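Local structure of nitric oxide dioxygenase (Rhodothermus marinus DSM 4252, 6WK3) at residues 28-33 with 52-57; 34-39 with 96-101; 84-89 with 139-144. The protein binds heme in a globin fold, probably acts naturally as a nitric oxide dioxygenase, and in this engineered form serves as a carbene transferase. The protein carries 1 engineered substitution. All coordinates share one frame; numbering follows the deposited sequence.

Contact 1: 28-33 with 52-57. Engineered in segment 52-57: Val53 (natural residue Gln). With HEM (protoporphyrin IX containing Fe), chain E.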
loop_
_atom_site.group_PDB
_atom_site.type_symbol
_atom_site.label_atom_id
_atom_site.label_comp_id
_atom_site.label_asym_id
_atom_site.label_seq_id
_atom_site.Cartn_x
_atom_site.Cartn_y
_atom_site.Cartn_z
ATOM N N ILE A 28 -12.915 18.618 -5.881
ATOM C CA ILE A 28 -11.956 19.143 -4.912
ATOM C C ILE A 28 -10.684 18.307 -4.920
ATOM O O ILE A 28 -9.569 18.844 -4.932
ATOM C CB ILE A 28 -12.590 19.200 -3.509
ATOM C CG1 ILE A 28 -13.658 20.298 -3.443
ATOM C CG2 ILE A 28 -11.516 19.409 -2.450
ATOM C CD1 ILE A 28 -14.595 20.193 -2.224
ATOM N N SER A 29 -10.828 16.983 -4.940
ATOM C CA SER A 29 -9.660 16.110 -4.903
ATOM C C SER A 29 -8.833 16.238 -6.184
ATOM O O SER A 29 -7.603 16.360 -6.127
ATOM C CB SER A 29 -10.112 14.665 -4.658
ATOM O OG SER A 29 -9.171 13.720 -5.139
ATOM N N ALA A 30 -9.492 16.250 -7.349
ATOM C CA ALA A 30 -8.762 16.373 -8.612
ATOM C C ALA A 30 -8.066 17.726 -8.723
ATOM O O ALA A 30 -6.899 17.806 -9.131
ATOM C CB ALA A 30 -9.705 16.163 -9.797
ATOM N N THR A 31 -8.780 18.804 -8.386
ATOM C CA THR A 31 -8.176 20.132 -8.397
ATOM C C THR A 31 -7.017 20.211 -7.419
ATOM O O THR A 31 -5.994 20.844 -7.699
ATOM C CB THR A 31 -9.231 21.181 -8.060
ATOM O OG1 THR A 31 -10.246 21.171 -9.072
ATOM C CG2 THR A 31 -8.612 22.566 -7.957
ATOM N N MET A 32 -7.158 19.568 -6.263
ATOM C CA MET A 32 -6.077 19.551 -5.288
ATOM C C MET A 32 -4.823 18.917 -5.875
ATOM O O MET A 32 -3.718 19.456 -5.734
ATOM C CB MET A 32 -6.529 18.806 -4.035
ATOM C CG MET A 32 -5.620 19.001 -2.851
ATOM S SD MET A 32 -5.178 17.443 -2.080
ATOM C CE MET A 32 -3.942 16.860 -3.238
ATOM N N TYR A 33 -4.975 17.774 -6.550
ATOM C CA TYR A 33 -3.812 17.076 -7.090
ATOM C C TYR A 33 -3.153 17.863 -8.219
ATOM O O TYR A 33 -1.925 17.837 -8.361
ATOM C CB TYR A 33 -4.200 15.679 -7.579
ATOM C CG TYR A 33 -3.080 14.985 -8.333
ATOM C CD1 TYR A 33 -1.981 14.465 -7.657
ATOM C CD2 TYR A 33 -3.109 14.873 -9.720
ATOM C CE1 TYR A 33 -0.951 13.841 -8.336
ATOM C CE2 TYR A 33 -2.079 14.254 -10.409
ATOM C CZ TYR A 33 -1.004 13.739 -9.711
ATOM O OH TYR A 33 0.022 13.119 -10.385
ATOM N N ARG A 52 -6.410 7.048 -9.862
ATOM C CA ARG A 52 -7.041 6.183 -8.870
ATOM C C ARG A 52 -7.002 6.812 -7.480
ATOM O O ARG A 52 -7.980 6.739 -6.728
ATOM C CB ARG A 52 -6.352 4.819 -8.875
ATOM C CG ARG A 52 -6.783 3.888 -7.769
ATOM C CD ARG A 52 -6.002 2.588 -7.806
ATOM N NE ARG A 52 -6.569 1.625 -6.872
ATOM C CZ ARG A 52 -7.597 0.834 -7.153
ATOM N NH1 ARG A 52 -8.161 0.885 -8.354
ATOM N NH2 ARG A 52 -8.061 -0.010 -6.238
ATOM N N VAL A 53 -5.879 7.438 -7.126
ATOM C CA VAL A 53 -5.739 8.075 -5.821
ATOM C C VAL A 53 -6.705 9.243 -5.685
ATOM O O VAL A 53 -7.206 9.522 -4.590
ATOM C CB VAL A 53 -4.273 8.512 -5.620
ATOM C CG1 VAL A 53 -4.116 9.345 -4.368
ATOM C CG2 VAL A 53 -3.367 7.291 -5.575
ATOM N N ILE A 54 -7.003 9.928 -6.790
ATOM C CA ILE A 54 -7.902 11.075 -6.736
ATOM C C ILE A 54 -9.288 10.651 -6.263
ATOM O O ILE A 54 -9.923 11.340 -5.453
ATOM C CB ILE A 54 -7.952 11.771 -8.106
ATOM C CG1 ILE A 54 -6.806 12.779 -8.228
ATOM C CG2 ILE A 54 -9.302 12.448 -8.322
ATOM C CD1 ILE A 54 -6.506 13.189 -9.653
ATOM N N HIS A 55 -9.781 9.512 -6.748
ATOM C CA HIS A 55 -11.112 9.087 -6.341
ATOM C C HIS A 55 -11.107 8.502 -4.934
ATOM O O HIS A 55 -12.122 8.570 -4.238
ATOM C CB HIS A 55 -11.676 8.086 -7.347
ATOM C CG HIS A 55 -12.283 8.732 -8.553
ATOM N ND1 HIS A 55 -13.645 8.816 -8.746
ATOM C CD2 HIS A 55 -11.714 9.342 -9.621
ATOM C CE1 HIS A 55 -13.889 9.442 -9.883
ATOM N NE2 HIS A 55 -12.735 9.775 -10.432
ATOM N N LYS A 56 -9.972 7.947 -4.505
ATOM C CA LYS A 56 -9.842 7.464 -3.135
ATOM C C LYS A 56 -9.859 8.618 -2.141
ATOM O O LYS A 56 -10.538 8.546 -1.109
ATOM C CB LYS A 56 -8.557 6.652 -2.990
ATOM C CG LYS A 56 -8.697 5.199 -3.388
ATOM C CD LYS A 56 -7.340 4.515 -3.452
ATOM C CE LYS A 56 -7.411 3.069 -2.965
ATOM N NZ LYS A 56 -8.330 2.233 -3.781
ATOM N N LEU A 57 -9.116 9.689 -2.433
ATOM C CA LEU A 57 -9.112 10.844 -1.543
ATOM C C LEU A 57 -10.485 11.500 -1.492
ATOM O O LEU A 57 -10.931 11.933 -0.423
ATOM C CB LEU A 57 -8.051 11.854 -1.980
ATOM C CG LEU A 57 -8.014 13.096 -1.074
ATOM C CD1 LEU A 57 -6.995 12.941 0.033
ATOM C CD2 LEU A 57 -7.738 14.360 -1.866
HETATM C CHA HEM E . -2.804 7.775 -0.933
HETATM C CHB HEM E . -5.624 10.533 1.914
HETATM C CHC HEM E . -1.759 13.342 2.688
HETATM C CHD HEM E . 0.334 11.455 -1.272
HETATM C C1A HEM E . -3.878 8.227 -0.191
HETATM C C2A HEM E . -5.147 7.554 -0.016
HETATM C C3A HEM E . -5.924 8.312 0.760
HETATM C C4A HEM E . -5.181 9.499 1.119
HETATM C CMA HEM E . -7.364 7.984 1.202
HETATM C CAA HEM E . -5.535 6.193 -0.623
HETATM C CBA HEM E . -5.136 5.102 0.364
HETATM C CGA HEM E . -5.673 3.776 -0.106
HETATM O O1A HEM E . -4.918 3.023 -0.769
HETATM O O2A HEM E . -6.858 3.468 0.180
HETATM C C1B HEM E . -4.813 11.520 2.431
HETATM C C2B HEM E . -5.161 12.487 3.453
HETATM C C3B HEM E . -4.089 13.275 3.657
HETATM C C4B HEM E . -3.028 12.815 2.781
HETATM C CMB HEM E . -6.549 12.558 4.123
HETATM C CAB HEM E . -3.905 14.449 4.649
HETATM C CBB HEM E . -4.656 14.620 5.738
HETATM C C1C HEM E . -0.857 13.110 1.668
HETATM C C2C HEM E . 0.397 13.796 1.470
HETATM C C3C HEM E . 0.979 13.302 0.374
HETATM C C4C HEM E . 0.126 12.252 -0.163
HETATM C CMC HEM E . 0.954 14.924 2.364
HETATM C CAC HEM E . 2.344 13.792 -0.159
HETATM C CBC HEM E . 2.639 13.711 -1.455
HETATM C C1D HEM E . -0.243 10.214 -1.471
HETATM C C2D HEM E . 0.235 9.117 -2.292
HETATM C C3D HEM E . -0.648 8.107 -2.193
HETATM C C4D HEM E . -1.705 8.521 -1.304
HETATM C CMD HEM E . 1.532 9.141 -3.132
HETATM C CAD HEM E . -0.612 6.720 -2.872
HETATM C CBD HEM E . 0.437 5.837 -2.208
HETATM C CGD HEM E . 0.183 4.381 -2.516
HETATM O O1D HEM E . -0.990 4.007 -2.792
HETATM O O2D HEM E . 1.163 3.591 -2.466
HETATM N NA HEM E . -3.938 9.410 0.517
HETATM N NB HEM E . -3.508 11.750 2.052
HETATM N NC HEM E . -0.984 12.180 0.653
HETATM N ND HEM E . -1.424 9.805 -0.892
HETATM FE FE HEM E . -2.507 10.850 0.497
#
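The flat heme presents the face opposite His85 to helix 52-57: Leu57 CD1 lies over it, 3.3 Å from HEM CHB, with the engineered Val53 CG1 farther along, 4.0 Å from HEM CHA. At the heme edge Lys56 bends along a propionate, CB and CD packing on HEM CAA and CE against its carboxylate, while its ammonium makes a long, weak ion pair with Glu48 of the second subunit. The Tyr33 ring is met obliquely by Ile54, CD1 standing 3.8 Å from Tyr33 CD2, while Phe47 packs edge-to-face with the same ring. Between these groups Ser29 permits a close backbone approach, its CA 5.6 Å from that of Ile54. With OG anti to the backbone N (chi1 156°), it donates a short bond to Ile54 O (OG to O, 2.5 Å), taken in the carbonyl plane on a lone pair; a small hydroxyl is thus satisfied in a buried place. Ile54 folds round it, CG2 reaching 4.0 Å from Ala30 CB, and Leu57 CD2 touches Met32 SD. This is the B/E crossing of globins: helix 18-39 runs obliquely over helix 50-66, whose outer side holds the copper ligands Glu51 and His55, while Met32 and Ile28 turn on to helix 94-110.

Contact 2: 34-39 with 96-101. With HEM (protoporphyrin IX containing Fe), chain E.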
loop_
_atom_site.group_PDB
_atom_site.type_symbol
_atom_site.label_atom_id
_atom_site.label_comp_id
_atom_site.label_asym_id
_atom_site.label_seq_id
_atom_site.Cartn_x
_atom_site.Cartn_y
_atom_site.Cartn_z
ATOM N N ARG A 34 -3.947 18.561 -9.040
ATOM C CA ARG A 34 -3.361 19.350 -10.124
ATOM C C ARG A 34 -2.562 20.524 -9.581
ATOM O O ARG A 34 -1.480 20.832 -10.091
ATOM C CB ARG A 34 -4.448 19.835 -11.081
ATOM C CG ARG A 34 -5.090 18.691 -11.840
ATOM C CD ARG A 34 -6.210 19.140 -12.756
ATOM N NE ARG A 34 -6.908 17.973 -13.283
ATOM C CZ ARG A 34 -8.201 17.722 -13.115
ATOM N NH1 ARG A 34 -8.972 18.575 -12.446
ATOM N NH2 ARG A 34 -8.727 16.620 -13.631
ATOM N N LEU A 35 -3.072 21.182 -8.541
ATOM C CA LEU A 35 -2.308 22.243 -7.898
ATOM C C LEU A 35 -1.026 21.698 -7.282
ATOM O O LEU A 35 0.010 22.369 -7.296
ATOM C CB LEU A 35 -3.168 22.934 -6.841
ATOM C CG LEU A 35 -4.425 23.623 -7.370
ATOM C CD1 LEU A 35 -5.196 24.277 -6.228
ATOM C CD2 LEU A 35 -4.071 24.644 -8.432
ATOM N N LEU A 36 -1.075 20.479 -6.741
ATOM C CA LEU A 36 0.130 19.869 -6.188
ATOM C C LEU A 36 1.106 19.481 -7.294
ATOM O O LEU A 36 2.323 19.643 -7.143
ATOM C CB LEU A 36 -0.249 18.654 -5.336
ATOM C CG LEU A 36 0.851 17.909 -4.577
ATOM C CD1 LEU A 36 1.238 18.651 -3.315
ATOM C CD2 LEU A 36 0.409 16.485 -4.253
ATOM N N PHE A 37 0.583 18.968 -8.414
ATOM C CA PHE A 37 1.421 18.621 -9.559
ATOM C C PHE A 37 2.215 19.828 -10.049
ATOM O O PHE A 37 3.409 19.715 -10.349
ATOM C CB PHE A 37 0.538 18.057 -10.679
ATOM C CG PHE A 37 1.296 17.416 -11.822
ATOM C CD1 PHE A 37 1.965 18.187 -12.764
ATOM C CD2 PHE A 37 1.298 16.035 -11.980
ATOM C CE1 PHE A 37 2.648 17.593 -13.823
ATOM C CE2 PHE A 37 1.972 15.435 -13.041
ATOM C CZ PHE A 37 2.649 16.216 -13.960
ATOM N N GLU A 38 1.578 20.996 -10.119
ATOM C CA GLU A 38 2.221 22.160 -10.711
ATOM C C GLU A 38 2.980 23.024 -9.710
ATOM O O GLU A 38 3.886 23.758 -10.117
ATOM C CB GLU A 38 1.186 23.009 -11.458
ATOM C CG GLU A 38 0.288 23.854 -10.590
ATOM C CD GLU A 38 -0.914 24.404 -11.352
ATOM O OE1 GLU A 38 -1.489 23.664 -12.183
ATOM O OE2 GLU A 38 -1.286 25.575 -11.114
ATOM N N ARG A 39 2.662 22.955 -8.421
ATOM C CA ARG A 39 3.379 23.791 -7.465
ATOM C C ARG A 39 4.575 23.092 -6.838
ATOM O O ARG A 39 5.543 23.763 -6.458
ATOM C CB ARG A 39 2.433 24.269 -6.365
ATOM C CG ARG A 39 1.386 25.245 -6.849
ATOM C CD ARG A 39 0.437 25.621 -5.727
ATOM N NE ARG A 39 -0.763 26.278 -6.232
ATOM C CZ ARG A 39 -1.714 26.788 -5.458
ATOM N NH1 ARG A 39 -1.608 26.718 -4.137
ATOM N NH2 ARG A 39 -2.769 27.370 -6.007
ATOM N N PRO A 96 2.071 20.097 4.974
ATOM C CA PRO A 96 1.703 21.500 4.719
ATOM C C PRO A 96 1.439 21.791 3.251
ATOM O O PRO A 96 0.565 22.611 2.942
ATOM C CB PRO A 96 2.914 22.281 5.246
ATOM C CG PRO A 96 3.507 21.398 6.271
ATOM C CD PRO A 96 3.324 20.002 5.745
ATOM N N LEU A 97 2.151 21.128 2.335
ATOM C CA LEU A 97 1.953 21.393 0.912
ATOM C C LEU A 97 0.578 20.936 0.450
ATOM O O LEU A 97 -0.092 21.643 -0.314
ATOM C CB LEU A 97 3.035 20.704 0.080
ATOM C CG LEU A 97 4.443 20.646 0.664
ATOM C CD1 LEU A 97 5.362 19.866 -0.267
ATOM C CD2 LEU A 97 4.966 22.051 0.910
ATOM N N VAL A 98 0.145 19.754 0.892
ATOM C CA VAL A 98 -1.149 19.243 0.460
ATOM C C VAL A 98 -2.282 20.045 1.087
ATOM O O VAL A 98 -3.341 20.218 0.471
ATOM C CB VAL A 98 -1.258 17.739 0.769
ATOM C CG1 VAL A 98 -2.695 17.251 0.628
ATOM C CG2 VAL A 98 -0.347 16.965 -0.157
ATOM N N TRP A 99 -2.085 20.578 2.294
ATOM C CA TRP A 99 -3.108 21.459 2.850
ATOM C C TRP A 99 -3.224 22.734 2.030
ATOM O O TRP A 99 -4.331 23.196 1.730
ATOM C CB TRP A 99 -2.826 21.815 4.308
ATOM C CG TRP A 99 -3.623 23.024 4.671
ATOM C CD1 TRP A 99 -3.146 24.259 5.007
ATOM C CD2 TRP A 99 -5.053 23.132 4.667
ATOM N NE1 TRP A 99 -4.191 25.122 5.231
ATOM C CE2 TRP A 99 -5.371 24.456 5.027
ATOM C CE3 TRP A 99 -6.094 22.238 4.395
ATOM C CZ2 TRP A 99 -6.686 24.905 5.123
ATOM C CZ3 TRP A 99 -7.396 22.685 4.500
ATOM C CH2 TRP A 99 -7.681 24.007 4.858
ATOM N N GLU A 100 -2.082 23.332 1.680
ATOM C CA GLU A 100 -2.084 24.529 0.844
ATOM C C GLU A 100 -2.900 24.307 -0.426
ATOM O O GLU A 100 -3.775 25.111 -0.769
ATOM C CB GLU A 100 -0.642 24.919 0.503
ATOM C CG GLU A 100 -0.519 26.130 -0.401
ATOM C CD GLU A 100 0.780 26.137 -1.190
ATOM O OE1 GLU A 100 0.728 26.337 -2.424
ATOM O OE2 GLU A 100 1.853 25.943 -0.574
ATOM N N CYS A 101 -2.645 23.192 -1.115
ATOM C CA CYS A 101 -3.372 22.883 -2.344
ATOM C C CYS A 101 -4.826 22.522 -2.075
ATOM O O CYS A 101 -5.696 22.814 -2.907
ATOM C CB CYS A 101 -2.669 21.750 -3.092
ATOM S SG CYS A 101 -0.927 22.103 -3.465
HETATM C CHA HEM E . -2.804 7.775 -0.933
HETATM C CHB HEM E . -5.624 10.533 1.914
HETATM C CHC HEM E . -1.759 13.342 2.688
HETATM C CHD HEM E . 0.334 11.455 -1.272
HETATM C C1A HEM E . -3.878 8.227 -0.191
HETATM C C2A HEM E . -5.147 7.554 -0.016
HETATM C C3A HEM E . -5.924 8.312 0.760
HETATM C C4A HEM E . -5.181 9.499 1.119
HETATM C CMA HEM E . -7.364 7.984 1.202
HETATM C CAA HEM E . -5.535 6.193 -0.623
HETATM C CBA HEM E . -5.136 5.102 0.364
HETATM C CGA HEM E . -5.673 3.776 -0.106
HETATM O O1A HEM E . -4.918 3.023 -0.769
HETATM O O2A HEM E . -6.858 3.468 0.180
HETATM C C1B HEM E . -4.813 11.520 2.431
HETATM C C2B HEM E . -5.161 12.487 3.453
HETATM C C3B HEM E . -4.089 13.275 3.657
HETATM C C4B HEM E . -3.028 12.815 2.781
HETATM C CMB HEM E . -6.549 12.558 4.123
HETATM C CAB HEM E . -3.905 14.449 4.649
HETATM C CBB HEM E . -4.656 14.620 5.738
HETATM C C1C HEM E . -0.857 13.110 1.668
HETATM C C2C HEM E . 0.397 13.796 1.470
HETATM C C3C HEM E . 0.979 13.302 0.374
HETATM C C4C HEM E . 0.126 12.252 -0.163
HETATM C CMC HEM E . 0.954 14.924 2.364
HETATM C CAC HEM E . 2.344 13.792 -0.159
HETATM C CBC HEM E . 2.639 13.711 -1.455
HETATM C C1D HEM E . -0.243 10.214 -1.471
HETATM C C2D HEM E . 0.235 9.117 -2.292
HETATM C C3D HEM E . -0.648 8.107 -2.193
HETATM C C4D HEM E . -1.705 8.521 -1.304
HETATM C CMD HEM E . 1.532 9.141 -3.132
HETATM C CAD HEM E . -0.612 6.720 -2.872
HETATM C CBD HEM E . 0.437 5.837 -2.208
HETATM C CGD HEM E . 0.183 4.381 -2.516
HETATM O O1D HEM E . -0.990 4.007 -2.792
HETATM O O2D HEM E . 1.163 3.591 -2.466
HETATM N NA HEM E . -3.938 9.410 0.517
HETATM N NB HEM E . -3.508 11.750 2.052
HETATM N NC HEM E . -0.984 12.180 0.653
HETATM N ND HEM E . -1.424 9.805 -0.892
HETATM FE FE HEM E . -2.507 10.850 0.497
#
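Cys101 is the bump at the centre of this helix crossing. Its SG, anti to the carbonyl carbon (chi1 -56°), drops into a hollow on helix 34-39 between Leu35, Leu36 and, more loosely, CD of Arg39, and comes 3.7 Å from Leu36 CA; a thiol is small and apolar enough to let the backbones draw close here. Leu35 forms one wall, its CB 4.0 Å from Cys101 CB. The fit is returned from the other side: Leu36, with CG anti to the backbone N (chi1 -176°), sends CD1 into the groove between Leu97, Val98 and Cys101, where it lies 3.9 Å from Val98 CG2. Branched Val98 serves two surfaces, since that same CG2 also rests 3.5 Å from the heme methyl CMC. At the rim the chemistry turns polar. Arg39 runs out extended, turns one guanidinium face to Leu35 CB, which lies off toward its rim, and makes a salt bridge from NH1 to Glu100 OE1 (2.9 Å), which receives it on the anti lone pair with the two planes only 25° apart. NH1 also bridges to Asp104, while Glu100 OE2 bonds to Tyr40 OH, so both charges have second partners. An alanine in place of Arg39 would lose the bridges to Glu100 and Asp104 and would probably leave Leu35 and the thiol less well sheltered. The pairing is the B/G contact of the globin fold: helix 18-39 crosses helix 94-110, which also packs on helix 116-145, through Val98 on Tyr126 and Trp99 on Lys123.

Contact 3: 84-89 with 139-144. With HEM (protoporphyrin IX containing Fe), chain E.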
loop_
_atom_site.group_PDB
_atom_site.type_symbol
_atom_site.label_atom_id
_atom_site.label_comp_id
_atom_site.label_asym_id
_atom_site.label_seq_id
_atom_site.Cartn_x
_atom_site.Cartn_y
_atom_site.Cartn_z
ATOM N N SER A 84 -0.258 3.009 2.770
ATOM C CA SER A 84 -0.084 3.549 1.426
ATOM C C SER A 84 0.962 4.659 1.416
ATOM O O SER A 84 1.873 4.662 0.581
ATOM C CB SER A 84 -1.422 4.057 0.890
ATOM O OG SER A 84 -2.368 3.004 0.801
ATOM N N HIS A 85 0.859 5.606 2.349
ATOM C CA HIS A 85 1.827 6.699 2.403
ATOM C C HIS A 85 3.237 6.176 2.626
ATOM O O HIS A 85 4.182 6.597 1.951
ATOM C CB HIS A 85 1.458 7.678 3.511
ATOM C CG HIS A 85 0.283 8.530 3.185
ATOM N ND1 HIS A 85 -0.341 9.328 4.120
ATOM C CD2 HIS A 85 -0.388 8.708 2.026
ATOM C CE1 HIS A 85 -1.347 9.962 3.548
ATOM N NE2 HIS A 85 -1.395 9.606 2.277
ATOM N N ALA A 86 3.400 5.273 3.592
ATOM C CA ALA A 86 4.723 4.735 3.878
ATOM C C ALA A 86 5.264 3.963 2.683
ATOM O O ALA A 86 6.468 3.995 2.406
ATOM C CB ALA A 86 4.669 3.847 5.122
ATOM N N ARG A 87 4.384 3.265 1.959
ATOM C CA ARG A 87 4.802 2.567 0.749
ATOM C C ARG A 87 5.384 3.534 -0.275
ATOM O O ARG A 87 6.373 3.218 -0.940
ATOM C CB ARG A 87 3.621 1.800 0.153
ATOM C CG ARG A 87 3.946 1.046 -1.126
ATOM C CD ARG A 87 2.811 0.114 -1.526
ATOM N NE ARG A 87 1.571 0.838 -1.787
ATOM C CZ ARG A 87 0.394 0.257 -2.007
ATOM N NH1 ARG A 87 0.291 -1.066 -1.997
ATOM N NH2 ARG A 87 -0.681 0.998 -2.239
ATOM N N ALA A 88 4.797 4.724 -0.407
ATOM C CA ALA A 88 5.229 5.679 -1.419
ATOM C C ALA A 88 6.286 6.660 -0.925
ATOM O O ALA A 88 6.814 7.428 -1.734
ATOM C CB ALA A 88 4.030 6.463 -1.955
ATOM N N GLY A 89 6.611 6.658 0.363
ATOM C CA GLY A 89 7.624 7.567 0.863
ATOM C C GLY A 89 7.121 8.946 1.210
ATOM O O GLY A 89 7.899 9.905 1.181
ATOM N N GLN A 139 6.373 6.161 12.897
ATOM C CA GLN A 139 6.562 4.920 13.638
ATOM C C GLN A 139 6.786 3.744 12.695
ATOM O O GLN A 139 7.647 2.896 12.948
ATOM C CB GLN A 139 5.359 4.656 14.541
ATOM C CG GLN A 139 5.165 5.677 15.657
ATOM C CD GLN A 139 4.017 5.306 16.576
ATOM O OE1 GLN A 139 2.907 5.027 16.119
ATOM N NE2 GLN A 139 4.282 5.290 17.877
ATOM N N VAL A 140 6.024 3.677 11.600
ATOM C CA VAL A 140 6.169 2.569 10.659
ATOM C C VAL A 140 7.527 2.630 9.970
ATOM O O VAL A 140 8.162 1.596 9.726
ATOM C CB VAL A 140 5.011 2.580 9.642
ATOM C CG1 VAL A 140 5.356 1.737 8.420
ATOM C CG2 VAL A 140 3.728 2.090 10.291
ATOM N N TYR A 141 7.996 3.837 9.648
ATOM C CA TYR A 141 9.330 3.987 9.077
ATOM C C TYR A 141 10.396 3.460 10.034
ATOM O O TYR A 141 11.302 2.722 9.629
ATOM C CB TYR A 141 9.589 5.455 8.738
ATOM C CG TYR A 141 8.843 5.961 7.523
ATOM C CD1 TYR A 141 8.655 5.153 6.407
ATOM C CD2 TYR A 141 8.335 7.252 7.488
ATOM C CE1 TYR A 141 7.977 5.618 5.295
ATOM C CE2 TYR A 141 7.661 7.725 6.385
ATOM C CZ TYR A 141 7.482 6.907 5.291
ATOM O OH TYR A 141 6.802 7.387 4.192
ATOM N N ALA A 142 10.290 3.815 11.318
ATOM C CA ALA A 142 11.311 3.420 12.284
ATOM C C ALA A 142 11.381 1.907 12.451
ATOM O O ALA A 142 12.461 1.361 12.703
ATOM C CB ALA A 142 11.041 4.094 13.628
ATOM N N VAL A 143 10.250 1.216 12.296
ATOM C CA VAL A 143 10.222 -0.237 12.456
ATOM C C VAL A 143 10.883 -0.933 11.271
ATOM O O VAL A 143 11.542 -1.967 11.431
ATOM C CB VAL A 143 8.771 -0.708 12.654
ATOM C CG1 VAL A 143 8.714 -2.194 12.893
ATOM C CG2 VAL A 143 8.177 0.011 13.813
ATOM N N LEU A 144 10.709 -0.394 10.064
ATOM C CA LEU A 144 11.279 -1.024 8.880
ATOM C C LEU A 144 12.718 -0.609 8.629
ATOM O O LEU A 144 13.386 -1.223 7.792
ATOM C CB LEU A 144 10.425 -0.709 7.651
ATOM C CG LEU A 144 8.997 -1.241 7.770
ATOM C CD1 LEU A 144 8.209 -0.946 6.512
ATOM C CD2 LEU A 144 9.016 -2.733 8.062
HETATM C CHA HEM E . -2.804 7.775 -0.933
HETATM C CHB HEM E . -5.624 10.533 1.914
HETATM C CHC HEM E . -1.759 13.342 2.688
HETATM C CHD HEM E . 0.334 11.455 -1.272
HETATM C C1A HEM E . -3.878 8.227 -0.191
HETATM C C2A HEM E . -5.147 7.554 -0.016
HETATM C C3A HEM E . -5.924 8.312 0.760
HETATM C C4A HEM E . -5.181 9.499 1.119
HETATM C CMA HEM E . -7.364 7.984 1.202
HETATM C CAA HEM E . -5.535 6.193 -0.623
HETATM C CBA HEM E . -5.136 5.102 0.364
HETATM C CGA HEM E . -5.673 3.776 -0.106
HETATM O O1A HEM E . -4.918 3.023 -0.769
HETATM O O2A HEM E . -6.858 3.468 0.180
HETATM C C1B HEM E . -4.813 11.520 2.431
HETATM C C2B HEM E . -5.161 12.487 3.453
HETATM C C3B HEM E . -4.089 13.275 3.657
HETATM C C4B HEM E . -3.028 12.815 2.781
HETATM C CMB HEM E . -6.549 12.558 4.123
HETATM C CAB HEM E . -3.905 14.449 4.649
HETATM C CBB HEM E . -4.656 14.620 5.738
HETATM C C1C HEM E . -0.857 13.110 1.668
HETATM C C2C HEM E . 0.397 13.796 1.470
HETATM C C3C HEM E . 0.979 13.302 0.374
HETATM C C4C HEM E . 0.126 12.252 -0.163
HETATM C CMC HEM E . 0.954 14.924 2.364
HETATM C CAC HEM E . 2.344 13.792 -0.159
HETATM C CBC HEM E . 2.639 13.711 -1.455
HETATM C C1D HEM E . -0.243 10.214 -1.471
HETATM C C2D HEM E . 0.235 9.117 -2.292
HETATM C C3D HEM E . -0.648 8.107 -2.193
HETATM C C4D HEM E . -1.705 8.521 -1.304
HETATM C CMD HEM E . 1.532 9.141 -3.132
HETATM C CAD HEM E . -0.612 6.720 -2.872
HETATM C CBD HEM E . 0.437 5.837 -2.208
HETATM C CGD HEM E . 0.183 4.381 -2.516
HETATM O O1D HEM E . -0.990 4.007 -2.792
HETATM O O2D HEM E . 1.163 3.591 -2.466
HETATM N NA HEM E . -3.938 9.410 0.517
HETATM N NB HEM E . -3.508 11.750 2.052
HETATM N NC HEM E . -0.984 12.180 0.653
HETATM N ND HEM E . -1.424 9.805 -0.892
HETATM FE FE HEM E . -2.507 10.850 0.497
#
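Tyr141 leaves its helix with CG anti to the carbonyl carbon (chi1 -73°), which swings the phenol toward helix 84-88, and His85 uses nearly the same torsion (chi1 -74°) to carry its imidazole the other way, to the iron. The rim of the Tyr141 ring meets Ala86, its CE1 3.8 Å from Ala86 CB, and the hydroxyl is tucked into the end of the helix, where OH sits 3.4 Å from Gly89 C and is bonded to the carbonyl of Val90. Ala86 suits this place because its small methyl lets the ring rim come close, with Ala86 O at the ring edge; the same CB also meets Val140 CG1 at 4.0 Å. The helix stops here in a Schellman motif with Gly89 as its C-prime residue, whose positive phi would jam a CB against the preceding carbonyl. This is the F/H packing of globins, and it backs the proximal histidine: His85 NE2 binds HEM FE at 2.4 Å, the ring plane running along the line of HEM NB and ND. Its ND1 is hydrogen-bonded to Glu137 and weakly to Tyr95, a proximal network as in flavohemoglobins that would probably lend the imidazole some imidazolate character. Arg87, bent at chi3 (61°), turns back along the propionate: its NE reaches HEM O2D at 2.9 Å and its NH2 reaches HEM O1D at 3.1 Å, with the carboxylate at the guanidinium edge. NH1 is left to serve Ser84 and the heme of the second subunit, while Val143 and Leu144 pack on that subunit's own copy of helix 116-145.

Contacts 1 and 2 touch and share helix 18-39, laid across helices 50-66 and 94-110, with Met32 of the first packing on Val98 and Cys101 of the second. Contact 1 is the more buried, and its one polar bond is a hydroxyl to a backbone carbonyl; contact 2 runs from an apolar centre to a charged rim. Contact 3, of helices 75-88 and 116-145, is buried at the dimer interface, far from the chain's centre; contact 1 reaches the second subunit only through Arg52 and Lys56. Contact 3's segments meet through apolar packing, its polar groups bonding mostly outside the pair, to heme, neighbouring residues and the second subunit. Contact 1 meets heme distally, contact 2 at a methyl, contact 3 proximally.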